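Local atomic coordinates of Mgp-operon protein 3 (Mycoplasma pneumoniae, PDB entry 6RJ1), a protein that is an extracellular, membrane-associated protein of a human pathogen that probably takes part in cell adhesion together with the adhesin P1. Residues Gly542-Ala547 with Gly781-Val786; Tyr799-Leu804 with Leu812-Asp817; His549-Ala554 with Tyr696-Glu701. All coordinates share one frame; numbering follows the deposited sequence.

Contact 1: Gly542-Ala547 with Gly781-Val786; sequences GLDVVA and GLKAGV
Asp-544 carries its CG anti to the backbone N (chi1 -157°), on the side of Ala-784, and Leu-782 likewise has CG anti to its own N (chi1 -178°), with CB and CD2 meeting the backbone of Gly-542. The two strands belong to neighbouring sheets, consistent with adjacent blades of a beta-propeller, the fold to which the family is assigned. Although they run nearly parallel, at 14° with axes 5.6 Å apart, no backbone-to-backbone bond is made across these segments; the strands do share one just before, between Leu-782 and Ala-541. Leu-782 CD2 lies 3.4 Å from Gly-542 O and also packs against Leu-543 CA. Farther along, Val-546 CG1 meets Ala-784 CB at 3.7 Å, and Val-546 CG2 touches Val-786 CG2, the two valines crossing obliquely. Beyond the pair, Leu-782 and Val-546 both reach Val-551, so the apolar part of the interface continues onto strand 549-563. Between these two apolar patches lies the carboxylate of Asp-544: Lys-783 passes its CD 3.4 Å from Asp-544 OD2, with NZ at 4.2 Å, beyond a salt bridge. Asp-544 OD1 accepts a weak bond from Val-545 N, whereas OD2 uses its anti lone pair to receive Ala-784 N at 2.9 Å.

Contact 2: Tyr799-Leu804 with Leu812-Asp817; sequences YSAVLL and LNFNPD
Tyr-799 and Phe-814 form the apolar centre of this beta hairpin, their side chains crossing at about a right angle. The ring planes are only 23° apart, but the centroids are 5.6 Å from each other and the rings barely overlap, so this is lateral packing more than a stack. Phe-814 CB lies 3.6 Å from Tyr-799 CE1. The first torsion of Tyr-799 sets CG between the backbone N and the carbonyl carbon (chi1 60°), on the side from which the ring reaches Phe-814. Pro-816 CB lies 3.8 Å from Tyr-799 CE2, the two side chains sliding past each other in opposite directions. Toward the turn, Phe-814 CE2 meets Ala-801 CB at 4.1 Å, and Leu-803 CD2 meets Leu-812 CD1 at 3.9 Å. These side chains sit on a backbone ladder in which Ala-801 and Leu-812 are a hydrogen-bonded antiparallel pair: Ala-801 N gives to Leu-812 O at 3.0 Å, and Leu-812 N returns to Ala-801 O at 2.8 Å. The next pair, Ser-800 with Asn-813, is non-hydrogen-bonded and turns its polar groups to the other face. There Ser-800 OG bonds to Arg-811, and Asn-813 ND2 reaches the carbonyls of Ile-832 and Pro-913. Away from that face, Tyr-799 OH bonds to Asp-819 OD1. Strand 779-786 flanks the hairpin in its own sheet, strand 549-563 packs against Ala-801, Leu-812 and Phe-814, and strand 862-868 meets Val-802 and Leu-804.

Contact 3: His549-Ala554 with Tyr696-Glu701; sequences HLVFAA and YGIVNE
Val-699, His-549 and Phe-552 bury the most surface where strands 549-563 and 693-699 lie side by side as antiparallel neighbours of one sheet, probably a blade of the propeller-like fold. Val-699 pairs with Leu-550: Leu-550 N bonds to Val-699 O at 2.9 Å, and Val-699 N returns to Leu-550 O at 2.7 Å. Their side chains lie alongside each other, pointing the same way, with Val-699 CG1 3.9 Å from Leu-550 CD2. The same methyl meets Phe-552 CD1, the valine and phenylalanine crossing at about a right angle. Phe-552 has its CG between the backbone N and the carbonyl carbon (chi1 82°), and its ring comes over Gly-697, whose N stands 4.0 Å above one face, offset toward the rim. The backbones of these two residues are also paired by hydrogen bonds in both directions. His-549 lies at the start of its strand, where its CB rests on Ile-698 CG1 at 3.7 Å, on the face that Ile-698 shares with Val-551. His-549 ND1 is hydrogen-bonded to Ala-547 O. Next to it, Asn-700 is the N-cap of helix 701-712: its side chain caps a backbone N just beyond, and OD1 also bonds to Ser-702 OG. The histidine ring and the Asn-700 amide are turned 89° against each other, and His-549 NE2 comes 3.5 Å from Asn-700 CB.

The three contacts show how two sheets can be built and joined around a shared layer of side chains. Contact 2 pairs strands within one sheet, contact 3 pairs strands within the other, and contact 1 bridges the two; their centres lie 8 to 10 Å apart. Each strand of contact 1 pairs within its own sheet through probable backbone hydrogen bonds: Gly-785 N reaches Ser-800 O at 2.8 Å in contact 2, and Asp-544 O reaches Val-551 N at 2.7 Å in contact 3. Between contacts 2 and 3 the meeting is by packing, with Val-551 CG1 3.7 Å from both Ala-801 CB and Phe-814 CZ. Val-551 thus has neighbours in all three.

Contact 1: Gly542-Ala547 with Gly781-Val786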
ATOM      1  N   GLY A 542       2.639  -5.043   5.779  1.00 59.50           N
ATOM      2  CA  GLY A 542       3.577  -5.513   6.780  1.00 59.14           C
ATOM      3  C   GLY A 542       4.509  -6.610   6.326  1.00 64.03           C
ATOM      4  O   GLY A 542       4.428  -7.090   5.193  1.00 62.96           O
ATOM      5  N   LEU A 543       5.405  -7.000   7.241  1.00 62.20           N
ATOM      6  CA  LEU A 543       6.394  -8.062   7.077  1.00 62.73           C
ATOM      7  C   LEU A 543       6.657  -8.806   8.381  1.00 68.97           C
ATOM      8  O   LEU A 543       6.575  -8.220   9.465  1.00 69.40           O
ATOM      9  CB  LEU A 543       7.732  -7.622   6.405  1.00 62.59           C
ATOM     10  CG  LEU A 543       8.440  -6.237   6.642  1.00 66.63           C
ATOM     11  CD1 LEU A 543       8.244  -5.644   8.034  1.00 66.50           C
ATOM     12  CD2 LEU A 543       9.923  -6.350   6.379  1.00 68.09           C
ATOM     13  N   ASP A 544       6.971 -10.100   8.271  1.00 66.61           N
ATOM     14  CA  ASP A 544       7.278 -10.940   9.422  1.00 67.46           C
ATOM     15  C   ASP A 544       8.221 -12.077   9.034  1.00 72.24           C
ATOM     16  O   ASP A 544       8.345 -12.396   7.853  1.00 70.70           O
ATOM     17  CB  ASP A 544       5.989 -11.485  10.078  1.00 69.71           C
ATOM     18  CG  ASP A 544       6.131 -11.900  11.538  1.00 86.65           C
ATOM     19  OD1 ASP A 544       7.194 -11.605  12.150  1.00 88.66           O
ATOM     20  OD2 ASP A 544       5.182 -12.517  12.075  1.00 95.71           O
ATOM     21  N   VAL A 545       8.907 -12.665  10.031  1.00 70.46           N
ATOM     22  CA  VAL A 545       9.807 -13.795   9.810  1.00 70.93           C
ATOM     23  C   VAL A 545       9.180 -15.085  10.363  1.00 75.33           C
ATOM     24  O   VAL A 545       8.516 -15.066  11.403  1.00 74.68           O
ATOM     25  CB  VAL A 545      11.272 -13.568  10.280  1.00 75.24           C
ATOM     26  CG1 VAL A 545      11.905 -12.371   9.576  1.00 74.82           C
ATOM     27  CG2 VAL A 545      11.371 -13.421  11.797  1.00 75.47           C
ATOM     28  N   VAL A 546       9.355 -16.187   9.633  1.00 72.77           N
ATOM     29  CA  VAL A 546       8.819 -17.506   9.979  1.00 73.17           C
ATOM     30  C   VAL A 546       9.619 -18.574   9.218  1.00 78.98           C
ATOM     31  O   VAL A 546       9.886 -18.399   8.027  1.00 79.19           O
ATOM     32  CB  VAL A 546       7.265 -17.599   9.768  1.00 76.73           C
ATOM     33  CG1 VAL A 546       6.847 -17.288   8.327  1.00 76.14           C
ATOM     34  CG2 VAL A 546       6.697 -18.937  10.236  1.00 76.28           C
ATOM     35  N   ALA A 547      10.034 -19.652   9.919  1.00 76.65           N
ATOM     36  CA  ALA A 547      10.814 -20.770   9.368  1.00 76.59           C
ATOM     37  C   ALA A 547      12.021 -20.296   8.531  1.00 80.46           C
ATOM     38  O   ALA A 547      12.187 -20.728   7.385  1.00 79.33           O
ATOM     39  CB  ALA A 547       9.911 -21.705   8.560  1.00 77.22           C
ATOM     40  N   GLY A 781      -1.400  -4.848   9.352  1.00 60.04           N
ATOM     41  CA  GLY A 781      -1.099  -5.854  10.356  1.00 60.00           C
ATOM     42  C   GLY A 781      -0.725  -7.229   9.874  1.00 64.69           C
ATOM     43  O   GLY A 781      -1.296  -8.208  10.357  1.00 64.43           O
ATOM     44  N   LEU A 782       0.269  -7.338   8.977  1.00 62.05           N
ATOM     45  CA  LEU A 782       0.703  -8.667   8.560  1.00 62.30           C
ATOM     46  C   LEU A 782       1.458  -9.346   9.712  1.00 68.35           C
ATOM     47  O   LEU A 782       2.392  -8.760  10.269  1.00 69.37           O
ATOM     48  CB  LEU A 782       1.550  -8.672   7.279  1.00 62.03           C
ATOM     49  CG  LEU A 782       1.955 -10.074   6.836  1.00 66.09           C
ATOM     50  CD1 LEU A 782       1.032 -10.620   5.787  1.00 66.18           C
ATOM     51  CD2 LEU A 782       3.370 -10.130   6.418  1.00 68.86           C
ATOM     52  N   LYS A 783       1.003 -10.550  10.100  1.00 63.62           N
ATOM     53  CA  LYS A 783       1.627 -11.340  11.149  1.00 62.82           C
ATOM     54  C   LYS A 783       1.612 -12.800  10.767  1.00 68.54           C
ATOM     55  O   LYS A 783       0.559 -13.353  10.439  1.00 68.74           O
ATOM     56  CB  LYS A 783       0.910 -11.154  12.492  1.00 63.99           C
ATOM     57  CG  LYS A 783       1.805 -10.658  13.611  1.00 62.90           C
ATOM     58  CD  LYS A 783       2.702 -11.716  14.218  1.00 62.60           C
ATOM     59  CE  LYS A 783       3.359 -11.206  15.481  1.00 73.80           C
ATOM     60  NZ  LYS A 783       4.223 -10.001  15.247  1.00 80.92           N
ATOM     61  N   ALA A 784       2.783 -13.424  10.814  1.00 65.82           N
ATOM     62  CA  ALA A 784       2.949 -14.844  10.528  1.00 65.86           C
ATOM     63  C   ALA A 784       2.740 -15.642  11.804  1.00 69.67           C
ATOM     64  O   ALA A 784       2.835 -15.093  12.903  1.00 69.20           O
ATOM     65  CB  ALA A 784       4.342 -15.099   9.984  1.00 66.79           C
ATOM     66  N   GLY A 785       2.470 -16.927  11.647  1.00 67.52           N
ATOM     67  CA  GLY A 785       2.273 -17.832  12.769  1.00 68.32           C
ATOM     68  C   GLY A 785       2.370 -19.298  12.419  1.00 74.68           C
ATOM     69  O   GLY A 785       1.759 -19.735  11.445  1.00 73.51           O
ATOM     70  N   VAL A 786       3.126 -20.070  13.226  1.00 74.81           N
ATOM     71  CA  VAL A 786       3.286 -21.527  13.059  1.00 75.92           C
ATOM     72  C   VAL A 786       2.120 -22.212  13.771  1.00 83.95           C
ATOM     73  O   VAL A 786       1.943 -22.028  14.977  1.00 83.19           O
ATOM     74  CB  VAL A 786       4.660 -22.069  13.557  1.00 78.92           C
ATOM     75  CG1 VAL A 786       4.777 -23.578  13.345  1.00 78.33           C
ATOM     76  CG2 VAL A 786       5.819 -21.350  12.882  1.00 78.73           C
TER

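Contact 2: Tyr799-Leu804 with Leu812-Asp817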
ATOM      1  N   TYR A 799       2.452 -23.163   8.551  1.00 81.86           N
ATOM      2  CA  TYR A 799       2.492 -21.762   8.934  1.00 80.90           C
ATOM      3  C   TYR A 799       1.743 -20.892   7.946  1.00 82.61           C
ATOM      4  O   TYR A 799       1.715 -21.173   6.743  1.00 82.72           O
ATOM      5  CB  TYR A 799       3.921 -21.254   9.203  1.00 82.03           C
ATOM      6  CG  TYR A 799       4.872 -21.361   8.033  1.00 83.44           C
ATOM      7  CD1 TYR A 799       5.016 -20.312   7.127  1.00 85.33           C
ATOM      8  CD2 TYR A 799       5.678 -22.483   7.868  1.00 83.95           C
ATOM      9  CE1 TYR A 799       5.911 -20.393   6.062  1.00 85.58           C
ATOM     10  CE2 TYR A 799       6.575 -22.577   6.806  1.00 84.73           C
ATOM     11  CZ  TYR A 799       6.686 -21.529   5.906  1.00 91.21           C
ATOM     12  OH  TYR A 799       7.568 -21.623   4.863  1.00 91.59           O
ATOM     13  N   SER A 800       1.114 -19.845   8.468  1.00 76.38           N
ATOM     14  CA  SER A 800       0.333 -18.907   7.686  1.00 74.72           C
ATOM     15  C   SER A 800       0.565 -17.504   8.179  1.00 75.05           C
ATOM     16  O   SER A 800       0.997 -17.307   9.305  1.00 74.38           O
ATOM     17  CB  SER A 800      -1.151 -19.246   7.793  1.00 78.53           C
ATOM     18  OG  SER A 800      -1.420 -20.520   7.234  1.00 89.01           O
ATOM     19  N   ALA A 801       0.271 -16.529   7.338  1.00 70.16           N
ATOM     20  CA  ALA A 801       0.350 -15.124   7.701  1.00 69.00           C
ATOM     21  C   ALA A 801      -1.030 -14.555   7.514  1.00 70.25           C
ATOM     22  O   ALA A 801      -1.744 -14.947   6.586  1.00 69.76           O
ATOM     23  CB  ALA A 801       1.337 -14.395   6.815  1.00 69.61           C
ATOM     24  N   VAL A 802      -1.444 -13.686   8.424  1.00 64.48           N
ATOM     25  CA  VAL A 802      -2.757 -13.069   8.284  1.00 63.24           C
ATOM     26  C   VAL A 802      -2.619 -11.561   8.279  1.00 63.80           C
ATOM     27  O   VAL A 802      -1.628 -11.026   8.777  1.00 63.07           O
ATOM     28  CB  VAL A 802      -3.859 -13.572   9.270  1.00 67.19           C
ATOM     29  CG1 VAL A 802      -4.072 -15.085   9.184  1.00 66.78           C
ATOM     30  CG2 VAL A 802      -3.589 -13.126  10.697  1.00 66.96           C
ATOM     31  N   LEU A 803      -3.603 -10.885   7.696  1.00 59.33           N
ATOM     32  CA  LEU A 803      -3.674  -9.424   7.646  1.00 59.00           C
ATOM     33  C   LEU A 803      -5.123  -8.973   7.527  1.00 63.11           C
ATOM     34  O   LEU A 803      -5.984  -9.714   7.028  1.00 62.62           O
ATOM     35  CB  LEU A 803      -2.797  -8.813   6.528  1.00 58.72           C
ATOM     36  CG  LEU A 803      -3.254  -9.014   5.092  1.00 62.23           C
ATOM     37  CD1 LEU A 803      -3.157  -7.730   4.310  1.00 61.87           C
ATOM     38  CD2 LEU A 803      -2.503 -10.144   4.430  1.00 63.55           C
ATOM     39  N   LEU A 804      -5.386  -7.761   8.003  1.00 59.33           N
ATOM     40  CA  LEU A 804      -6.711  -7.169   7.964  1.00 58.50           C
ATOM     41  C   LEU A 804      -6.794  -6.196   6.804  1.00 63.37           C
ATOM     42  O   LEU A 804      -5.858  -5.418   6.562  1.00 64.29           O
ATOM     43  CB  LEU A 804      -6.993  -6.466   9.305  1.00 58.31           C
ATOM     44  CG  LEU A 804      -7.896  -7.189  10.330  1.00 62.34           C
ATOM     45  CD1 LEU A 804      -7.573  -8.677  10.472  1.00 61.76           C
ATOM     46  CD2 LEU A 804      -7.801  -6.530  11.676  1.00 64.00           C
ATOM     47  N   LEU A 812      -2.782 -16.027   4.275  1.00 63.81           N
ATOM     48  CA  LEU A 812      -1.781 -16.429   3.295  1.00 63.75           C
ATOM     49  C   LEU A 812      -1.166 -17.749   3.722  1.00 67.80           C
ATOM     50  O   LEU A 812      -0.612 -17.843   4.810  1.00 66.72           O
ATOM     51  CB  LEU A 812      -0.737 -15.321   3.087  1.00 63.66           C
ATOM     52  CG  LEU A 812      -1.311 -13.925   2.802  1.00 68.19           C
ATOM     53  CD1 LEU A 812      -0.235 -12.870   2.871  1.00 68.95           C
ATOM     54  CD2 LEU A 812      -2.077 -13.885   1.484  1.00 69.13           C
ATOM     55  N   ASN A 813      -1.334 -18.781   2.890  1.00 65.80           N
ATOM     56  CA  ASN A 813      -0.892 -20.148   3.169  1.00 65.65           C
ATOM     57  C   ASN A 813       0.367 -20.535   2.421  1.00 70.45           C
ATOM     58  O   ASN A 813       0.537 -20.178   1.252  1.00 68.51           O
ATOM     59  CB  ASN A 813      -2.027 -21.143   2.911  1.00 64.23           C
ATOM     60  CG  ASN A 813      -3.324 -20.713   3.546  1.00 85.46           C
ATOM     61  OD1 ASN A 813      -3.476 -20.719   4.772  1.00 83.95           O
ATOM     62  ND2 ASN A 813      -4.277 -20.300   2.724  1.00 74.21           N
ATOM     63  N   PHE A 814       1.252 -21.271   3.113  1.00 69.76           N
ATOM     64  CA  PHE A 814       2.547 -21.704   2.587  1.00 70.54           C
ATOM     65  C   PHE A 814       2.783 -23.197   2.777  1.00 79.54           C
ATOM     66  O   PHE A 814       2.203 -23.806   3.678  1.00 80.29           O
ATOM     67  CB  PHE A 814       3.690 -20.902   3.249  1.00 71.55           C
ATOM     68  CG  PHE A 814       3.514 -19.400   3.240  1.00 72.20           C
ATOM     69  CD1 PHE A 814       3.895 -18.646   2.139  1.00 74.88           C
ATOM     70  CD2 PHE A 814       2.956 -18.743   4.327  1.00 73.51           C
ATOM     71  CE1 PHE A 814       3.717 -17.261   2.125  1.00 75.31           C
ATOM     72  CE2 PHE A 814       2.777 -17.358   4.311  1.00 75.90           C
ATOM     73  CZ  PHE A 814       3.156 -16.627   3.208  1.00 73.87           C
ATOM     74  N   ASN A 815       3.646 -23.780   1.924  1.00 79.34           N
ATOM     75  CA  ASN A 815       4.059 -25.182   1.988  1.00 80.67           C
ATOM     76  C   ASN A 815       5.285 -25.238   2.926  1.00 87.59           C
ATOM     77  O   ASN A 815       6.338 -24.696   2.582  1.00 87.01           O
ATOM     78  CB  ASN A 815       4.405 -25.705   0.588  1.00 82.13           C
ATOM     79  CG  ASN A 815       4.694 -27.182   0.524  1.00107.54           C
ATOM     80  OD1 ASN A 815       5.613 -27.701   1.170  1.00100.02           O
ATOM     81  ND2 ASN A 815       3.924 -27.892  -0.281  1.00101.64           N
ATOM     82  N   PRO A 816       5.170 -25.838   4.127  1.00 87.14           N
ATOM     83  CA  PRO A 816       6.324 -25.847   5.048  1.00 88.16           C
ATOM     84  C   PRO A 816       7.471 -26.793   4.667  1.00 94.73           C
ATOM     85  O   PRO A 816       8.587 -26.634   5.174  1.00 94.52           O
ATOM     86  CB  PRO A 816       5.694 -26.208   6.392  1.00 89.86           C
ATOM     87  CG  PRO A 816       4.489 -27.006   6.042  1.00 93.95           C
ATOM     88  CD  PRO A 816       3.989 -26.502   4.720  1.00 89.16           C
ATOM     89  N   ASP A 817       7.203 -27.768   3.785  1.00 92.85           N
ATOM     90  CA  ASP A 817       8.207 -28.732   3.331  1.00 93.50           C
ATOM     91  C   ASP A 817       9.156 -28.137   2.279  1.00 97.48           C
ATOM     92  O   ASP A 817      10.251 -28.677   2.085  1.00 98.34           O
ATOM     93  CB  ASP A 817       7.540 -30.012   2.786  1.00 95.69           C
ATOM     94  CG  ASP A 817       6.491 -30.635   3.688  1.00109.47           C
ATOM     95  OD1 ASP A 817       6.738 -30.724   4.918  1.00111.22           O
ATOM     96  OD2 ASP A 817       5.431 -31.051   3.164  1.00113.81           O
TER

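Contact 3: His549-Ala554 with Tyr696-Glu701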
ATOM      1  N   HIS A 549      12.535 -17.553   7.003  1.00 76.74           N
ATOM      2  CA  HIS A 549      12.101 -16.858   5.795  1.00 76.04           C
ATOM      3  C   HIS A 549      11.300 -15.615   6.125  1.00 77.80           C
ATOM      4  O   HIS A 549      10.621 -15.571   7.154  1.00 76.59           O
ATOM      5  CB  HIS A 549      11.233 -17.793   4.942  1.00 77.07           C
ATOM      6  CG  HIS A 549      12.000 -18.818   4.170  1.00 81.01           C
ATOM      7  ND1 HIS A 549      12.598 -19.899   4.797  1.00 82.96           N
ATOM      8  CD2 HIS A 549      12.219 -18.908   2.839  1.00 83.16           C
ATOM      9  CE1 HIS A 549      13.185 -20.591   3.837  1.00 82.64           C
ATOM     10  NE2 HIS A 549      12.976 -20.039   2.640  1.00 83.08           N
ATOM     11  N   LEU A 550      11.352 -14.620   5.224  1.00 73.36           N
ATOM     12  CA  LEU A 550      10.599 -13.381   5.348  1.00 72.56           C
ATOM     13  C   LEU A 550       9.284 -13.497   4.569  1.00 74.72           C
ATOM     14  O   LEU A 550       9.265 -13.923   3.420  1.00 74.47           O
ATOM     15  CB  LEU A 550      11.414 -12.170   4.855  1.00 72.54           C
ATOM     16  CG  LEU A 550      10.686 -10.811   4.904  1.00 77.42           C
ATOM     17  CD1 LEU A 550      10.802 -10.169   6.272  1.00 77.85           C
ATOM     18  CD2 LEU A 550      11.168  -9.879   3.812  1.00 78.75           C
ATOM     19  N   VAL A 551       8.195 -13.097   5.205  1.00 68.95           N
ATOM     20  CA  VAL A 551       6.876 -13.081   4.609  1.00 67.41           C
ATOM     21  C   VAL A 551       6.416 -11.614   4.576  1.00 69.51           C
ATOM     22  O   VAL A 551       6.647 -10.873   5.531  1.00 69.53           O
ATOM     23  CB  VAL A 551       5.927 -14.026   5.385  1.00 70.74           C
ATOM     24  CG1 VAL A 551       4.472 -13.753   5.047  1.00 71.25           C
ATOM     25  CG2 VAL A 551       6.268 -15.484   5.102  1.00 70.16           C
ATOM     26  N   PHE A 552       5.823 -11.186   3.459  1.00 63.76           N
ATOM     27  CA  PHE A 552       5.323  -9.822   3.298  1.00 61.64           C
ATOM     28  C   PHE A 552       4.013  -9.803   2.503  1.00 61.93           C
ATOM     29  O   PHE A 552       3.673 -10.770   1.810  1.00 60.82           O
ATOM     30  CB  PHE A 552       6.391  -8.914   2.643  1.00 63.05           C
ATOM     31  CG  PHE A 552       6.446  -9.018   1.137  1.00 64.27           C
ATOM     32  CD1 PHE A 552       7.117 -10.072   0.519  1.00 67.14           C
ATOM     33  CD2 PHE A 552       5.792  -8.088   0.333  1.00 65.53           C
ATOM     34  CE1 PHE A 552       7.136 -10.189  -0.877  1.00 67.38           C
ATOM     35  CE2 PHE A 552       5.797  -8.216  -1.059  1.00 67.71           C
ATOM     36  CZ  PHE A 552       6.469  -9.265  -1.653  1.00 65.61           C
ATOM     37  N   ALA A 553       3.298  -8.675   2.598  1.00 56.99           N
ATOM     38  CA  ALA A 553       2.050  -8.391   1.896  1.00 56.20           C
ATOM     39  C   ALA A 553       1.929  -6.895   1.755  1.00 60.65           C
ATOM     40  O   ALA A 553       2.312  -6.137   2.657  1.00 60.18           O
ATOM     41  CB  ALA A 553       0.853  -8.948   2.648  1.00 56.58           C
ATOM     42  N   ALA A 554       1.437  -6.468   0.595  1.00 57.39           N
ATOM     43  CA  ALA A 554       1.282  -5.063   0.253  1.00 56.86           C
ATOM     44  C   ALA A 554       0.235  -4.910  -0.834  1.00 60.44           C
ATOM     45  O   ALA A 554      -0.064  -5.863  -1.554  1.00 59.64           O
ATOM     46  CB  ALA A 554       2.617  -4.518  -0.255  1.00 57.32           C
ATOM     47  N   TYR A 696       1.708 -10.471  -2.323  1.00 59.89           N
ATOM     48  CA  TYR A 696       2.186 -11.184  -1.132  1.00 60.14           C
ATOM     49  C   TYR A 696       3.229 -12.218  -1.532  1.00 65.84           C
ATOM     50  O   TYR A 696       3.315 -12.579  -2.707  1.00 65.11           O
ATOM     51  CB  TYR A 696       1.012 -11.850  -0.377  1.00 61.25           C
ATOM     52  CG  TYR A 696       0.262 -12.892  -1.186  1.00 62.49           C
ATOM     53  CD1 TYR A 696      -0.764 -12.526  -2.057  1.00 63.91           C
ATOM     54  CD2 TYR A 696       0.574 -14.246  -1.078  1.00 62.95           C
ATOM     55  CE1 TYR A 696      -1.440 -13.474  -2.821  1.00 64.27           C
ATOM     56  CE2 TYR A 696      -0.105 -15.205  -1.828  1.00 63.99           C
ATOM     57  CZ  TYR A 696      -1.105 -14.813  -2.706  1.00 72.70           C
ATOM     58  OH  TYR A 696      -1.773 -15.749  -3.462  1.00 75.83           O
ATOM     59  N   GLY A 697       3.995 -12.698  -0.561  1.00 63.78           N
ATOM     60  CA  GLY A 697       5.000 -13.713  -0.829  1.00 63.73           C
ATOM     61  C   GLY A 697       5.924 -14.046   0.318  1.00 67.71           C
ATOM     62  O   GLY A 697       5.911 -13.393   1.368  1.00 66.37           O
ATOM     63  N   ILE A 698       6.716 -15.104   0.097  1.00 64.94           N
ATOM     64  CA  ILE A 698       7.749 -15.620   0.985  1.00 65.22           C
ATOM     65  C   ILE A 698       9.099 -15.408   0.277  1.00 70.29           C
ATOM     66  O   ILE A 698       9.203 -15.655  -0.929  1.00 70.64           O
ATOM     67  CB  ILE A 698       7.479 -17.098   1.420  1.00 68.25           C
ATOM     68  CG1 ILE A 698       8.455 -17.540   2.533  1.00 67.80           C
ATOM     69  CG2 ILE A 698       7.442 -18.100   0.219  1.00 69.36           C
ATOM     70  CD1 ILE A 698       8.080 -18.829   3.240  1.00 76.28           C
ATOM     71  N   VAL A 699      10.101 -14.897   1.006  1.00 66.53           N
ATOM     72  CA  VAL A 699      11.413 -14.600   0.440  1.00 66.46           C
ATOM     73  C   VAL A 699      12.529 -15.165   1.346  1.00 72.83           C
ATOM     74  O   VAL A 699      12.499 -14.979   2.566  1.00 72.74           O
ATOM     75  CB  VAL A 699      11.572 -13.089   0.055  1.00 69.83           C
ATOM     76  CG1 VAL A 699      10.577 -12.183   0.783  1.00 69.86           C
ATOM     77  CG2 VAL A 699      12.997 -12.578   0.200  1.00 69.15           C
ATOM     78  N   ASN A 700      13.474 -15.911   0.729  1.00 70.58           N
ATOM     79  CA  ASN A 700      14.613 -16.542   1.394  1.00 71.10           C
ATOM     80  C   ASN A 700      15.843 -15.632   1.465  1.00 76.57           C
ATOM     81  O   ASN A 700      15.887 -14.604   0.781  1.00 75.47           O
ATOM     82  CB  ASN A 700      14.964 -17.876   0.724  1.00 72.89           C
ATOM     83  CG  ASN A 700      15.305 -17.782  -0.738  1.00 89.20           C
ATOM     84  OD1 ASN A 700      16.312 -17.196  -1.140  1.00 79.16           O
ATOM     85  ND2 ASN A 700      14.471 -18.374  -1.565  1.00 84.34           N
ATOM     86  N   GLU A 701      16.858 -16.048   2.268  1.00 75.01           N
ATOM     87  CA  GLU A 701      18.119 -15.330   2.490  1.00 75.96           C
ATOM     88  C   GLU A 701      18.870 -14.956   1.211  1.00 80.71           C
ATOM     89  O   GLU A 701      19.404 -13.847   1.145  1.00 80.77           O
ATOM     90  CB  GLU A 701      19.047 -16.092   3.448  1.00 77.84           C
ATOM     91  CG  GLU A 701      18.674 -15.936   4.914  1.00 95.11           C
ATOM     92  CD  GLU A 701      19.835 -15.729   5.872  1.00129.14           C
ATOM     93  OE1 GLU A 701      20.705 -16.627   5.961  1.00130.90           O
ATOM     94  OE2 GLU A 701      19.866 -14.673   6.546  1.00127.80           O
TER